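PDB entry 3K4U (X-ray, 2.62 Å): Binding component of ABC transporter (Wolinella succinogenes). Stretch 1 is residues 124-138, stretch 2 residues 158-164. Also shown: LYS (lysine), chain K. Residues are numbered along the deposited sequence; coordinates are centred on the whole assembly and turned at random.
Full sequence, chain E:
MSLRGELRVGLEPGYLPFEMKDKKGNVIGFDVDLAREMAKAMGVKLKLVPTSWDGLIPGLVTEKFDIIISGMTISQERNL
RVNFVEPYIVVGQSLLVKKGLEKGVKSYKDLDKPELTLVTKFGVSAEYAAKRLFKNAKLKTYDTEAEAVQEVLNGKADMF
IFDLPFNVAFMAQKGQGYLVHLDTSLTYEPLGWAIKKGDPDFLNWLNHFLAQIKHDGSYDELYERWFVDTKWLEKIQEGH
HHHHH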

ATOM      1  N   VAL E 124     -12.977 -10.142 -37.594  1.00 20.28           N
ATOM      2  CA  VAL E 124     -11.953  -9.596 -36.716  1.00 18.47           C
ATOM      3  C   VAL E 124     -12.625  -8.909 -35.486  1.00 18.53           C
ATOM      4  O   VAL E 124     -13.800  -8.543 -35.546  1.00 18.15           O
ATOM      5  CB  VAL E 124     -11.101  -8.633 -37.560  1.00 17.01           C
ATOM      6  CG1 VAL E 124     -11.244  -7.224 -37.112  1.00 11.37           C
ATOM      7  CG2 VAL E 124      -9.718  -9.062 -37.584  1.00 10.18           C
ATOM      8  N   SER E 125     -11.889  -8.735 -34.388  1.00 18.76           N
ATOM      9  CA  SER E 125     -12.440  -8.173 -33.156  1.00 19.35           C
ATOM     10  C   SER E 125     -13.491  -7.120 -33.427  1.00 20.39           C
ATOM     11  O   SER E 125     -14.580  -7.168 -32.866  1.00 20.93           O
ATOM     12  CB  SER E 125     -11.359  -7.513 -32.317  1.00 19.73           C
ATOM     13  OG  SER E 125     -10.916  -8.361 -31.298  1.00 51.50           O
ATOM     14  N   ALA E 126     -13.166  -6.168 -34.293  1.00 20.91           N
ATOM     15  CA  ALA E 126     -14.068  -5.073 -34.586  1.00 20.81           C
ATOM     16  C   ALA E 126     -15.377  -5.584 -35.183  1.00 22.07           C
ATOM     17  O   ALA E 126     -16.463  -5.140 -34.806  1.00 22.39           O
ATOM     18  CB  ALA E 126     -13.390  -4.096 -35.518  1.00 20.35           C
ATOM     19  N   GLU E 127     -15.286  -6.531 -36.107  1.00 22.91           N
ATOM     20  CA  GLU E 127     -16.464  -6.965 -36.781  1.00 24.33           C
ATOM     21  C   GLU E 127     -17.493  -7.518 -35.800  1.00 26.26           C
ATOM     22  O   GLU E 127     -18.685  -7.209 -35.932  1.00 25.73           O
ATOM     23  CB  GLU E 127     -16.123  -7.996 -37.825  1.00 24.88           C
ATOM     24  CG  GLU E 127     -17.132  -8.009 -38.939  1.00 26.50           C
ATOM     25  CD  GLU E 127     -17.662  -9.381 -39.174  1.00 24.69           C
ATOM     26  OE1 GLU E 127     -16.860 -10.344 -39.139  1.00 26.37           O
ATOM     27  OE2 GLU E 127     -18.880  -9.484 -39.427  1.00 26.96           O
ATOM     28  N   TYR E 128     -17.023  -8.303 -34.820  1.00 28.42           N
ATOM     29  CA  TYR E 128     -17.866  -8.871 -33.752  1.00 30.56           C
ATOM     30  C   TYR E 128     -18.397  -7.816 -32.750  1.00 29.57           C
ATOM     31  O   TYR E 128     -19.556  -7.874 -32.320  1.00 28.56           O
ATOM     32  CB  TYR E 128     -17.122 -10.002 -33.028  1.00 33.39           C
ATOM     33  CG  TYR E 128     -16.595 -11.047 -33.989  1.00 65.83           C
ATOM     34  CD1 TYR E 128     -17.470 -11.980 -34.584  1.00 35.94           C
ATOM     35  CD2 TYR E 128     -15.224 -11.100 -34.332  1.00 35.64           C
ATOM     36  CE1 TYR E 128     -16.998 -12.930 -35.504  1.00 65.87           C
ATOM     37  CE2 TYR E 128     -14.747 -12.057 -35.240  1.00 65.82           C
ATOM     38  CZ  TYR E 128     -15.641 -12.958 -35.826  1.00 36.28           C
ATOM     39  OH  TYR E 128     -15.180 -13.908 -36.719  1.00 66.09           O
ATOM     40  N   ALA E 129     -17.541  -6.867 -32.393  1.00 29.80           N
ATOM     41  CA  ALA E 129     -17.926  -5.728 -31.556  1.00 30.91           C
ATOM     42  C   ALA E 129     -19.007  -4.886 -32.251  1.00 33.57           C
ATOM     43  O   ALA E 129     -20.105  -4.708 -31.705  1.00 34.81           O
ATOM     44  CB  ALA E 129     -16.716  -4.871 -31.197  1.00 29.51           C
ATOM     45  N   ALA E 130     -18.726  -4.405 -33.461  1.00 34.05           N
ATOM     46  CA  ALA E 130     -19.719  -3.634 -34.196  1.00 35.09           C
ATOM     47  C   ALA E 130     -21.068  -4.345 -34.297  1.00 35.75           C
ATOM     48  O   ALA E 130     -22.103  -3.688 -34.252  1.00 36.59           O
ATOM     49  CB  ALA E 130     -19.213  -3.260 -35.567  1.00 35.70           C
ATOM     50  N   LYS E 131     -21.072  -5.671 -34.417  1.00 35.55           N
ATOM     51  CA  LYS E 131     -22.339  -6.397 -34.505  1.00 35.76           C
ATOM     52  C   LYS E 131     -23.091  -6.369 -33.167  1.00 36.72           C
ATOM     53  O   LYS E 131     -24.313  -6.316 -33.139  1.00 36.78           O
ATOM     54  CB  LYS E 131     -22.132  -7.825 -35.001  1.00 35.15           C
ATOM     55  CG  LYS E 131     -21.834  -7.896 -36.473  1.00 40.02           C
ATOM     56  CD  LYS E 131     -21.213  -9.225 -36.865  1.00 34.81           C
ATOM     57  CE  LYS E 131     -22.189 -10.107 -37.624  1.00 40.29           C
ATOM     58  NZ  LYS E 131     -21.588 -11.422 -37.937  1.00 33.89           N
ATOM     59  N   ARG E 132     -22.340  -6.392 -32.072  1.00 37.36           N
ATOM     60  CA  ARG E 132     -22.887  -6.205 -30.739  1.00 37.94           C
ATOM     61  C   ARG E 132     -23.333  -4.749 -30.541  1.00 37.41           C
ATOM     62  O   ARG E 132     -24.504  -4.492 -30.298  1.00 37.83           O
ATOM     63  CB  ARG E 132     -21.826  -6.557 -29.688  1.00 38.98           C
ATOM     64  CG  ARG E 132     -21.815  -7.995 -29.177  1.00 54.92           C
ATOM     65  CD  ARG E 132     -20.664  -8.205 -28.181  1.00 39.89           C
ATOM     66  NE  ARG E 132     -20.407  -6.995 -27.385  1.00 54.90           N
ATOM     67  CZ  ARG E 132     -19.245  -6.327 -27.327  1.00 41.67           C
ATOM     68  NH1 ARG E 132     -18.174  -6.746 -28.010  1.00 54.57           N
ATOM     69  NH2 ARG E 132     -19.148  -5.236 -26.561  1.00 54.47           N
ATOM     70  N   LEU E 133     -22.393  -3.811 -30.668  1.00 36.56           N
ATOM     71  CA  LEU E 133     -22.628  -2.390 -30.407  1.00 36.07           C
ATOM     72  C   LEU E 133     -23.569  -1.697 -31.378  1.00 35.83           C
ATOM     73  O   LEU E 133     -24.352  -0.861 -30.966  1.00 36.32           O
ATOM     74  CB  LEU E 133     -21.305  -1.623 -30.386  1.00 36.00           C
ATOM     75  CG  LEU E 133     -20.607  -1.262 -29.071  1.00 28.76           C
ATOM     76  CD1 LEU E 133     -20.725  -2.319 -27.989  1.00 35.98           C
ATOM     77  CD2 LEU E 133     -19.148  -0.968 -29.346  1.00 36.21           C
ATOM     78  N   PHE E 134     -23.480  -2.012 -32.663  1.00 35.38           N
ATOM     79  CA  PHE E 134     -24.293  -1.303 -33.649  1.00 35.56           C
ATOM     80  C   PHE E 134     -25.477  -2.133 -34.116  1.00 36.36           C
ATOM     81  O   PHE E 134     -25.344  -3.307 -34.507  1.00 36.35           O
ATOM     82  CB  PHE E 134     -23.444  -0.766 -34.806  1.00 34.96           C
ATOM     83  CG  PHE E 134     -22.498   0.341 -34.389  1.00 32.96           C
ATOM     84  CD1 PHE E 134     -22.905   1.666 -34.413  1.00 34.29           C
ATOM     85  CD2 PHE E 134     -21.212   0.052 -33.937  1.00 34.31           C
ATOM     86  CE1 PHE E 134     -22.042   2.684 -34.016  1.00 32.59           C
ATOM     87  CE2 PHE E 134     -20.352   1.068 -33.532  1.00 32.34           C
ATOM     88  CZ  PHE E 134     -20.764   2.381 -33.576  1.00 33.93           C
ATOM     89  N   LYS E 135     -26.641  -1.500 -34.029  1.00 36.93           N
ATOM     90  CA  LYS E 135     -27.917  -2.172 -34.160  1.00 37.86           C
ATOM     91  C   LYS E 135     -28.644  -1.675 -35.390  1.00 37.87           C
ATOM     92  O   LYS E 135     -29.335  -2.443 -36.050  1.00 37.94           O
ATOM     93  CB  LYS E 135     -28.781  -1.897 -32.924  1.00 38.54           C
ATOM     94  CG  LYS E 135     -28.021  -1.747 -31.592  1.00 35.44           C
ATOM     95  CD  LYS E 135     -27.354  -3.046 -31.167  1.00 39.39           C
ATOM     96  CE  LYS E 135     -28.373  -4.179 -30.971  1.00 35.48           C
ATOM     97  NZ  LYS E 135     -27.700  -5.418 -30.461  1.00 39.73           N
ATOM     98  N   ASN E 136     -28.485  -0.384 -35.676  1.00 38.02           N
ATOM     99  CA  ASN E 136     -29.127   0.263 -36.823  1.00 38.50           C
ATOM    100  C   ASN E 136     -28.234   0.479 -38.056  1.00 37.90           C
ATOM    101  O   ASN E 136     -28.739   0.517 -39.178  1.00 37.84           O
ATOM    102  CB  ASN E 136     -29.679   1.642 -36.438  1.00 39.02           C
ATOM    103  CG  ASN E 136     -30.493   1.626 -35.185  1.00 34.68           C
ATOM    104  OD1 ASN E 136     -30.152   2.306 -34.223  1.00 39.50           O
ATOM    105  ND2 ASN E 136     -31.586   0.871 -35.185  1.00 38.99           N
ATOM    106  N   ALA E 137     -26.932   0.678 -37.840  1.00 37.00           N
ATOM    107  CA  ALA E 137     -26.054   1.188 -38.895  1.00 36.12           C
ATOM    108  C   ALA E 137     -25.729   0.110 -39.903  1.00 35.28           C
ATOM    109  O   ALA E 137     -25.728  -1.069 -39.560  1.00 34.86           O
ATOM    110  CB  ALA E 137     -24.792   1.767 -38.305  1.00 36.01           C
ATOM    111  N   LYS E 138     -25.483   0.506 -41.153  1.00 34.87           N
ATOM    112  CA  LYS E 138     -25.031  -0.462 -42.161  1.00 34.60           C
ATOM    113  C   LYS E 138     -23.617  -0.881 -41.816  1.00 33.59           C
ATOM    114  O   LYS E 138     -22.742  -0.031 -41.619  1.00 33.29           O
ATOM    115  CB  LYS E 138     -25.017   0.135 -43.565  1.00 35.28           C
ATOM    116  CG  LYS E 138     -26.264  -0.054 -44.394  1.00 47.35           C
ATOM    117  CD  LYS E 138     -26.108   0.741 -45.696  1.00 36.20           C
ATOM    118  CE  LYS E 138     -27.422   1.415 -46.125  1.00 47.53           C
ATOM    119  NZ  LYS E 138     -27.187   2.508 -47.130  1.00 36.27           N
ATOM    120  N   ASP E 158     -19.202   6.206 -44.055  1.00 33.07           N
ATOM    121  CA  ASP E 158     -19.114   7.392 -43.193  1.00 33.97           C
ATOM    122  C   ASP E 158     -18.082   7.278 -42.080  1.00 36.16           C
ATOM    123  O   ASP E 158     -17.604   8.292 -41.579  1.00 36.12           O
ATOM    124  CB  ASP E 158     -20.469   7.711 -42.587  1.00 33.28           C
ATOM    125  CG  ASP E 158     -21.598   7.466 -43.543  1.00 43.99           C
ATOM    126  OD1 ASP E 158     -21.750   8.269 -44.497  1.00 32.96           O
ATOM    127  OD2 ASP E 158     -22.328   6.467 -43.331  1.00 33.05           O
HETATM  128  N   MSE E 159     -17.740   6.046 -41.706  1.00 38.44           N
HETATM  129  CA  MSE E 159     -16.932   5.791 -40.522  1.00 40.48           C
HETATM  130  C   MSE E 159     -16.370   4.381 -40.452  1.00 36.90           C
HETATM  131  O   MSE E 159     -17.022   3.407 -40.866  1.00 36.93           O
HETATM  132  CB  MSE E 159     -17.764   6.032 -39.276  1.00 46.60           C
HETATM  133  CG  MSE E 159     -19.121   5.375 -39.348  1.00 43.43           C
HETATM  134 SE   MSE E 159     -20.089   5.689 -37.701  1.00 56.91          SE
HETATM  135  CE  MSE E 159     -21.679   4.564 -38.073  1.00 42.95           C
ATOM    136  N   PHE E 160     -15.164   4.308 -39.892  1.00 33.55           N
ATOM    137  CA  PHE E 160     -14.357   3.095 -39.739  1.00 30.52           C
ATOM    138  C   PHE E 160     -14.241   2.705 -38.250  1.00 28.40           C
ATOM    139  O   PHE E 160     -14.112   3.566 -37.383  1.00 27.88           O
ATOM    140  CB  PHE E 160     -12.976   3.366 -40.343  1.00 29.65           C
ATOM    141  CG  PHE E 160     -12.044   2.183 -40.323  1.00 37.90           C
ATOM    142  CD1 PHE E 160     -12.250   1.093 -41.172  1.00 29.44           C
ATOM    143  CD2 PHE E 160     -10.943   2.168 -39.485  1.00 29.22           C
ATOM    144  CE1 PHE E 160     -11.398   0.009 -41.142  1.00 37.39           C
ATOM    145  CE2 PHE E 160     -10.098   1.077 -39.467  1.00 37.67           C
ATOM    146  CZ  PHE E 160     -10.330   0.001 -40.301  1.00 28.92           C
ATOM    147  N   ILE E 161     -14.321   1.414 -37.954  1.00 27.08           N
ATOM    148  CA  ILE E 161     -14.207   0.911 -36.567  1.00 25.39           C
ATOM    149  C   ILE E 161     -13.096  -0.114 -36.481  1.00 25.23           C
ATOM    150  O   ILE E 161     -13.004  -1.004 -37.318  1.00 26.05           O
ATOM    151  CB  ILE E 161     -15.484   0.235 -36.045  1.00 23.78           C
ATOM    152  CG1 ILE E 161     -15.296  -0.173 -34.562  1.00  9.24           C
ATOM    153  CG2 ILE E 161     -15.839  -0.995 -36.906  1.00  8.10           C
ATOM    154  CD1 ILE E 161     -16.586  -0.736 -33.854  1.00 21.84           C
ATOM    155  N   PHE E 162     -12.259   0.001 -35.458  1.00 24.35           N
ATOM    156  CA  PHE E 162     -11.116  -0.882 -35.333  1.00 23.01           C
ATOM    157  C   PHE E 162     -10.375  -0.549 -34.051  1.00 21.90           C
ATOM    158  O   PHE E 162     -10.628   0.483 -33.442  1.00 21.34           O
ATOM    159  CB  PHE E 162     -10.184  -0.694 -36.544  1.00 22.22           C
ATOM    160  CG  PHE E 162      -9.369  -1.898 -36.857  1.00 18.60           C
ATOM    161  CD1 PHE E 162      -9.873  -2.894 -37.687  1.00 21.66           C
ATOM    162  CD2 PHE E 162      -8.103  -2.046 -36.322  1.00 21.41           C
ATOM    163  CE1 PHE E 162      -9.121  -4.035 -37.950  1.00 18.55           C
ATOM    164  CE2 PHE E 162      -7.352  -3.174 -36.582  1.00 18.67           C
ATOM    165  CZ  PHE E 162      -7.857  -4.170 -37.400  1.00 21.23           C
ATOM    166  N   ASP E 163      -9.464  -1.441 -33.667  1.00 20.99           N
ATOM    167  CA  ASP E 163      -8.535  -1.216 -32.593  1.00 20.45           C
ATOM    168  C   ASP E 163      -7.968   0.195 -32.656  1.00 21.90           C
ATOM    169  O   ASP E 163      -7.520   0.670 -33.704  1.00 21.04           O
ATOM    170  CB  ASP E 163      -7.406  -2.251 -32.614  1.00 19.82           C
ATOM    171  CG  ASP E 163      -7.906  -3.694 -32.433  1.00 35.68           C
ATOM    172  OD1 ASP E 163      -7.146  -4.563 -31.913  1.00 18.86           O
ATOM    173  OD2 ASP E 163      -9.053  -3.965 -32.824  1.00 19.64           O
ATOM    174  N   LEU E 164      -8.014   0.854 -31.496  1.00 23.96           N
ATOM    175  CA  LEU E 164      -7.643   2.256 -31.344  1.00 25.47           C
ATOM    176  C   LEU E 164      -6.217   2.591 -31.779  1.00 25.04           C
ATOM    177  O   LEU E 164      -5.976   3.676 -32.310  1.00 24.85           O
ATOM    178  CB  LEU E 164      -7.850   2.685 -29.889  1.00 26.87           C
ATOM    179  CG  LEU E 164      -7.634   4.145 -29.528  1.00 32.54           C
ATOM    180  CD1 LEU E 164      -8.632   4.475 -28.481  1.00 27.89           C
ATOM    181  CD2 LEU E 164      -6.233   4.378 -29.016  1.00 27.52           C
TER
HETATM  182  N   LYS K 501      -7.365  -7.227 -32.163  1.00 30.74           N
HETATM  183  CA  LYS K 501      -7.794  -7.570 -33.503  1.00 30.80           C
HETATM  184  C   LYS K 501      -8.341  -8.979 -33.460  1.00 30.93           C
HETATM  185  O   LYS K 501      -7.869  -9.784 -32.661  1.00 30.69           O
HETATM  186  CB  LYS K 501      -6.606  -7.515 -34.473  1.00 30.98           C
HETATM  187  CG  LYS K 501      -6.977  -7.343 -35.927  1.00 24.16           C
HETATM  188  CD  LYS K 501      -6.014  -8.070 -36.798  1.00 30.39           C
HETATM  189  CE  LYS K 501      -6.114  -7.651 -38.269  1.00 25.37           C
HETATM  190  NZ  LYS K 501      -4.957  -8.120 -39.075  1.00 30.30           N
HETATM  191  OXT LYS K 501      -9.244  -9.342 -34.210  1.00 31.04           O

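A helix packed across a strand can be packed chiefly through apolar side chains, with polar groups kept for the margin, and the packing of residues 125-133 against residues 159-163 illustrates the principle well. The two axes approach to 7.6 Å, with Ala126, Ala129 and Ala130 on the helical surface that faces the strand, and their N-to-C directions differ by 120°. No hydrogen bond links the two stretches; the backbone amides from Ala129 to Phe134 are instead satisfied within the helix, each by the carbonyl four residues earlier.

At the centre lies Ile161, which gives up more surface to the other stretch than any other residue. Its side chain is extended, with chi1 and chi2 both t, and it reaches along the helix. CG2 of Ile161 sits 4.2 Å from CB of Ala126, while CD1 of Ile161 lies 4.0 Å from CB of Ala130, one helical turn further on. The same CD1 of Ile161 is 4.2 Å from CE2 of Phe134, another turn along, where the chain leaves helical geometry. At Ala126, whose side chain is a single methyl, the strand backbone also comes close: CB of Ala126 is 3.6 Å from O of Ile161 and 3.9 Å from CA of Phe162.

Beyond this centre, the contact extends in two directions. Past the end of the helix, the selenomethionine Met159 sends its CE methyl to 4.2 Å from CB of Ala137 and 4.5 Å from CE1 of Phe134, so that the Phe134 ring meets both Met159 and Ile161, each obliquely. At the start of the helix, Phe162 shows how alternation along a strand can be partly overcome. Its CA-to-CB bond points away from the helix, yet the end of the side chain comes nearer, placing CE1 of Phe162 3.9 Å from CG1 of Val124 and its CD1 4.3 Å from CB of Ala126.

Ser125 and Asp163 approach only loosely, CB of Ser125 lying 4.3 Å from OD2 of Asp163, but both bind the lysine ligand. The backbone N of Ser125, in the first turn of the helix, donates a nearly linear hydrogen bond of 2.7 Å to the ligand's OXT, while the ligand's N donates one of 2.7 Å to OD1 of Asp163. Phe162 joins the two regions, its CZ lying 3.6 Å from the ligand's CG. Beside the apolar packing, the two stretches hold the oppositely charged carboxylate and amino groups of one amino acid, as befits a transporter's binding component.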